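Local coordinates for protein glycosyltransferase Gtf1 (Streptococcus gordonii, PDB 5E9T) that belongs to the glycosyltransferases of the GT-B fold, with two Rossmann-like domains and an added extended beta-sheet domain, at residues P304-R318 with F406-L418. The protein carries 1 engineered substitution. Numbering follows the deposited sequence.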
loop_
_atom_site.group_PDB
_atom_site.type_symbol
_atom_site.label_atom_id
_atom_site.label_comp_id
_atom_site.label_asym_id
_atom_site.label_seq_id
_atom_site.Cartn_x
_atom_site.Cartn_y
_atom_site.Cartn_z
ATOM N N PRO A 304 11.194 36.536 18.408
ATOM C CA PRO A 304 11.633 35.980 19.690
ATOM C C PRO A 304 10.574 35.046 20.250
ATOM O O PRO A 304 9.381 35.202 19.990
ATOM C CB PRO A 304 11.796 37.226 20.567
ATOM C CG PRO A 304 10.834 38.177 19.965
ATOM C CD PRO A 304 10.832 37.957 18.508
ATOM N N VAL A 305 11.013 34.050 21.022
ATOM C CA VAL A 305 10.030 33.155 21.633
ATOM C C VAL A 305 9.271 33.880 22.739
ATOM O O VAL A 305 8.063 33.691 22.905
ATOM C CB VAL A 305 10.682 31.857 22.150
ATOM C CG1 VAL A 305 11.024 30.922 21.000
ATOM C CG2 VAL A 305 11.895 32.143 22.971
ATOM N N GLY A 306 9.964 34.726 23.508
ATOM C CA GLY A 306 9.363 35.490 24.573
ATOM C C GLY A 306 9.258 36.971 24.260
ATOM O O GLY A 306 9.392 37.406 23.109
ATOM N N SER A 307 9.017 37.764 25.309
ATOM C CA SER A 307 9.004 39.227 25.245
ATOM C C SER A 307 8.786 39.761 26.654
ATOM O O SER A 307 8.476 39.011 27.587
ATOM C CB SER A 307 7.927 39.801 24.334
ATOM O OG SER A 307 6.670 39.858 24.995
ATOM N N LEU A 308 8.932 41.076 26.791
ATOM C CA LEU A 308 8.806 41.766 28.069
ATOM C C LEU A 308 7.680 42.784 27.961
ATOM O O LEU A 308 7.735 43.685 27.118
ATOM C CB LEU A 308 10.129 42.439 28.446
ATOM C CG LEU A 308 11.259 41.412 28.575
ATOM C CD1 LEU A 308 12.622 42.074 28.640
ATOM C CD2 LEU A 308 11.027 40.531 29.794
ATOM N N ASP A 309 6.652 42.626 28.800
ATOM C CA ASP A 309 5.526 43.555 28.777
ATOM C C ASP A 309 5.985 44.985 29.028
ATOM O O ASP A 309 5.446 45.934 28.446
ATOM C CB ASP A 309 4.492 43.144 29.826
ATOM C CG ASP A 309 3.419 42.237 29.268
ATOM O OD1 ASP A 309 3.172 42.285 28.044
ATOM O OD2 ASP A 309 2.821 41.476 30.057
ATOM N N GLN A 310 6.967 45.151 29.906
ATOM C CA GLN A 310 7.484 46.446 30.324
ATOM C C GLN A 310 8.873 46.194 30.890
ATOM O O GLN A 310 9.267 45.048 31.113
ATOM C CB GLN A 310 6.568 47.099 31.360
ATOM C CG GLN A 310 6.800 46.647 32.810
ATOM C CD GLN A 310 6.722 45.132 33.030
ATOM O OE1 GLN A 310 6.602 44.342 32.095
ATOM N NE2 GLN A 310 6.760 44.731 34.290
ATOM N N LEU A 311 9.622 47.265 31.105
ATOM C CA LEU A 311 10.925 47.173 31.753
ATOM C C LEU A 311 10.773 47.524 33.233
ATOM O O LEU A 311 10.357 48.637 33.569
ATOM C CB LEU A 311 11.935 48.088 31.058
ATOM C CG LEU A 311 12.930 47.380 30.137
ATOM C CD1 LEU A 311 13.698 48.368 29.302
ATOM C CD2 LEU A 311 13.888 46.590 30.957
ATOM N N THR A 312 11.097 46.570 34.112
ATOM C CA THR A 312 10.968 46.762 35.558
ATOM C C THR A 312 12.246 47.374 36.122
ATOM O O THR A 312 13.318 46.760 36.062
ATOM C CB THR A 312 10.688 45.440 36.275
ATOM O OG1 THR A 312 11.804 44.551 36.109
ATOM C CG2 THR A 312 9.443 44.783 35.739
ATOM N N TYR A 313 12.131 48.550 36.669
ATOM C CA TYR A 313 13.210 49.168 37.421
ATOM C C TYR A 313 13.087 48.840 38.905
ATOM O O TYR A 313 11.982 48.613 39.407
ATOM C CB TYR A 313 13.204 50.674 37.206
ATOM C CG TYR A 313 13.584 51.009 35.788
ATOM C CD1 TYR A 313 14.473 50.217 35.098
ATOM C CD2 TYR A 313 13.040 52.086 35.129
ATOM C CE1 TYR A 313 14.825 50.495 33.799
ATOM C CE2 TYR A 313 13.390 52.372 33.821
ATOM C CZ TYR A 313 14.284 51.571 33.161
ATOM O OH TYR A 313 14.645 51.840 31.858
ATOM N N PRO A 314 14.207 48.800 39.635
ATOM C CA PRO A 314 14.163 48.303 41.017
ATOM C C PRO A 314 13.444 49.231 41.987
ATOM O O PRO A 314 12.986 50.318 41.625
ATOM C CB PRO A 314 15.648 48.159 41.375
ATOM C CG PRO A 314 16.324 49.190 40.546
ATOM C CD PRO A 314 15.570 49.210 39.241
ATOM N N LYS A 315 13.361 48.785 43.243
ATOM C CA LYS A 315 12.691 49.461 44.349
ATOM C C LYS A 315 13.621 50.388 45.119
ATOM O O LYS A 315 13.326 50.735 46.271
ATOM C CB LYS A 315 12.058 48.439 45.290
ATOM C CG LYS A 315 10.818 47.800 44.716
ATOM C CD LYS A 315 9.873 47.377 45.817
ATOM C CE LYS A 315 8.579 46.850 45.228
ATOM N NZ LYS A 315 7.391 47.569 45.766
ATOM N N GLU A 316 14.780 50.706 44.532
ATOM C CA GLU A 316 16.024 51.325 44.978
ATOM C C GLU A 316 16.883 50.609 46.032
ATOM O O GLU A 316 17.711 51.290 46.656
ATOM C CB GLU A 316 15.660 52.680 45.626
ATOM C CG GLU A 316 14.746 53.621 44.905
ATOM C CD GLU A 316 13.386 53.798 45.527
ATOM O OE1 GLU A 316 13.126 53.389 46.568
ATOM O OE2 GLU A 316 12.582 54.383 44.960
ATOM N N PRO A 317 16.785 49.255 46.265
ATOM C CA PRO A 317 17.928 48.534 46.833
ATOM C C PRO A 317 18.699 47.747 45.784
ATOM O O PRO A 317 18.088 47.122 44.909
ATOM C CB PRO A 317 17.282 47.628 47.891
ATOM C CG PRO A 317 15.774 47.654 47.588
ATOM C CD PRO A 317 15.605 48.380 46.285
ATOM N N ARG A 318 20.019 47.680 45.920
ATOM C CA ARG A 318 20.789 46.607 45.305
ATOM C C ARG A 318 21.860 46.181 46.288
ATOM O O ARG A 318 22.690 47.012 46.671
ATOM C CB ARG A 318 21.415 47.038 43.964
ATOM C CG ARG A 318 20.410 47.287 42.860
ATOM C CD ARG A 318 20.952 46.851 41.518
ATOM N NE ARG A 318 20.216 47.438 40.402
ATOM C CZ ARG A 318 19.573 46.738 39.474
ATOM N NH1 ARG A 318 19.567 45.411 39.519
ATOM N NH2 ARG A 318 18.934 47.365 38.494
ATOM N N PHE A 406 17.574 30.482 22.318
ATOM C CA PHE A 406 17.104 31.800 22.704
ATOM C C PHE A 406 17.149 31.726 24.210
ATOM O O PHE A 406 17.028 30.636 24.766
ATOM C CB PHE A 406 15.672 32.047 22.203
ATOM C CG PHE A 406 15.081 33.393 22.569
ATOM C CD1 PHE A 406 15.013 34.404 21.627
ATOM C CD2 PHE A 406 14.563 33.636 23.837
ATOM C CE1 PHE A 406 14.452 35.626 21.938
ATOM C CE2 PHE A 406 13.997 34.860 24.154
ATOM C CZ PHE A 406 13.944 35.857 23.203
ATOM N N GLY A 407 17.187 32.850 24.892
ATOM C CA GLY A 407 16.910 32.487 26.254
ATOM C C GLY A 407 15.991 33.389 27.013
ATOM O O GLY A 407 16.095 34.619 27.037
ATOM N N LEU A 408 15.123 32.695 27.739
ATOM C CA LEU A 408 13.984 33.329 28.372
ATOM C C LEU A 408 14.415 33.944 29.684
ATOM O O LEU A 408 13.981 35.041 30.043
ATOM C CB LEU A 408 12.869 32.299 28.572
ATOM C CG LEU A 408 11.893 32.091 27.410
ATOM C CD1 LEU A 408 10.865 31.016 27.747
ATOM C CD2 LEU A 408 11.207 33.400 27.062
ATOM N N THR A 409 15.303 33.245 30.386
ATOM C CA THR A 409 15.917 33.781 31.591
ATOM C C THR A 409 16.691 35.058 31.296
ATOM O O THR A 409 16.526 36.064 31.999
ATOM C CB THR A 409 16.841 32.728 32.186
ATOM O OG1 THR A 409 18.077 32.745 31.468
ATOM C CG2 THR A 409 16.216 31.343 32.048
ATOM N N LEU A 410 17.551 35.028 30.270
ATOM C CA LEU A 410 18.400 36.180 29.981
ATOM C C LEU A 410 17.565 37.403 29.629
ATOM O O LEU A 410 17.904 38.528 30.013
ATOM C CB LEU A 410 19.364 35.864 28.838
ATOM C CG LEU A 410 20.019 34.487 28.777
ATOM C CD1 LEU A 410 20.773 34.328 27.468
ATOM C CD2 LEU A 410 20.950 34.257 29.955
HETATM N N MSE A 411 16.476 37.201 28.899
HETATM C CA MSE A 411 15.610 38.296 28.494
HETATM C C MSE A 411 15.035 39.020 29.699
HETATM O O MSE A 411 15.015 40.248 29.749
HETATM C CB MSE A 411 14.482 37.779 27.609
HETATM C CG MSE A 411 13.712 38.869 26.913
HETATM SE SE MSE A 411 12.105 38.152 26.108
HETATM C CE MSE A 411 11.269 37.437 27.722
ATOM N N GLU A 412 14.574 38.242 30.677
ATOM C CA GLU A 412 14.035 38.835 31.894
ATOM C C GLU A 412 15.144 39.366 32.793
ATOM O O GLU A 412 14.972 40.405 33.442
ATOM C CB GLU A 412 13.180 37.810 32.636
ATOM C CG GLU A 412 11.919 37.413 31.892
ATOM C CD GLU A 412 11.136 36.339 32.611
ATOM O OE1 GLU A 412 11.707 35.692 33.515
ATOM O OE2 GLU A 412 9.948 36.142 32.275
ATOM N N ALA A 413 16.279 38.667 32.853
ATOM C CA ALA A 413 17.427 39.179 33.594
ATOM C C ALA A 413 17.862 40.530 33.039
ATOM O O ALA A 413 17.963 41.520 33.772
ATOM C CB ALA A 413 18.578 38.173 33.545
ATOM N N VAL A 414 18.122 40.582 31.731
ATOM C CA VAL A 414 18.403 41.844 31.056
ATOM C C VAL A 414 17.261 42.828 31.251
ATOM O O VAL A 414 17.483 44.036 31.396
ATOM C CB VAL A 414 18.673 41.580 29.564
ATOM C CG1 VAL A 414 18.339 42.739 28.747
ATOM C CG2 VAL A 414 20.063 41.235 29.344
ATOM N N GLY A 415 16.024 42.336 31.251
ATOM C CA GLY A 415 14.892 43.199 31.521
ATOM C C GLY A 415 14.896 43.801 32.910
ATOM O O GLY A 415 14.145 44.745 33.174
ATOM N N SER A 416 15.675 43.247 33.830
ATOM C CA SER A 416 15.844 43.867 35.133
ATOM C C SER A 416 17.139 44.659 35.252
ATOM O O SER A 416 17.477 45.114 36.350
ATOM C CB SER A 416 15.734 42.822 36.230
ATOM O OG SER A 416 14.441 42.237 36.197
ATOM N N GLY A 417 17.887 44.805 34.163
ATOM C CA GLY A 417 19.096 45.603 34.191
ATOM C C GLY A 417 20.237 44.897 34.884
ATOM O O GLY A 417 20.920 45.474 35.735
ATOM N N LEU A 418 20.435 43.631 34.534
ATOM C CA LEU A 418 21.532 42.829 35.052
ATOM C C LEU A 418 22.459 42.487 33.897
ATOM O O LEU A 418 22.029 41.804 32.951
ATOM C CB LEU A 418 21.032 41.545 35.709
ATOM C CG LEU A 418 19.859 41.686 36.656
ATOM C CD1 LEU A 418 19.523 40.351 37.307
ATOM C CD2 LEU A 418 20.192 42.743 37.677
#
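V305 lays its CG2 methyl over one face of the F406 ring, 3.6 Å from the ring centroid and displaced toward the rim, a CH-pi contact that suits a short branched side chain. F406 carries CG anti to its backbone N (chi1 179°), which swings the ring toward the loop, where P304 CB also packs at its CE1.

Further along, apolar side chains meet the loop-facing side of helix 408-415. L408 CD2 rests 3.7 Å from G306 CA, a close approach helped by the missing side chain. Selenomethionine M411 reaches out with its chain bent at chi3 (59°), laying SE and CE along the backbone of S307; its CE lies 3.7 Å from L308 CD2. The leucine's other methyl, CD1, packs 3.8 Å from G415 CA, where a bare glycine lets the fork settle onto the helix.

Polar contact is sparse. R318 NH2 gives a weak but nearly straight bond to S416 O (3.4 Å, 167°), the carbonyl lying at the edge of the guanidinium, whose NH1 binds the carbonyl of Y394.

The loop joins strand 299-302, the last of the N-terminal parallel sheet, to strand 323-326 of the second, making it an interdomain linker. Here it runs along helix 408-415, with helix 474-481 touching L311 and V414, helix 486-500 touching P304, and helix 428-432 packing on M411.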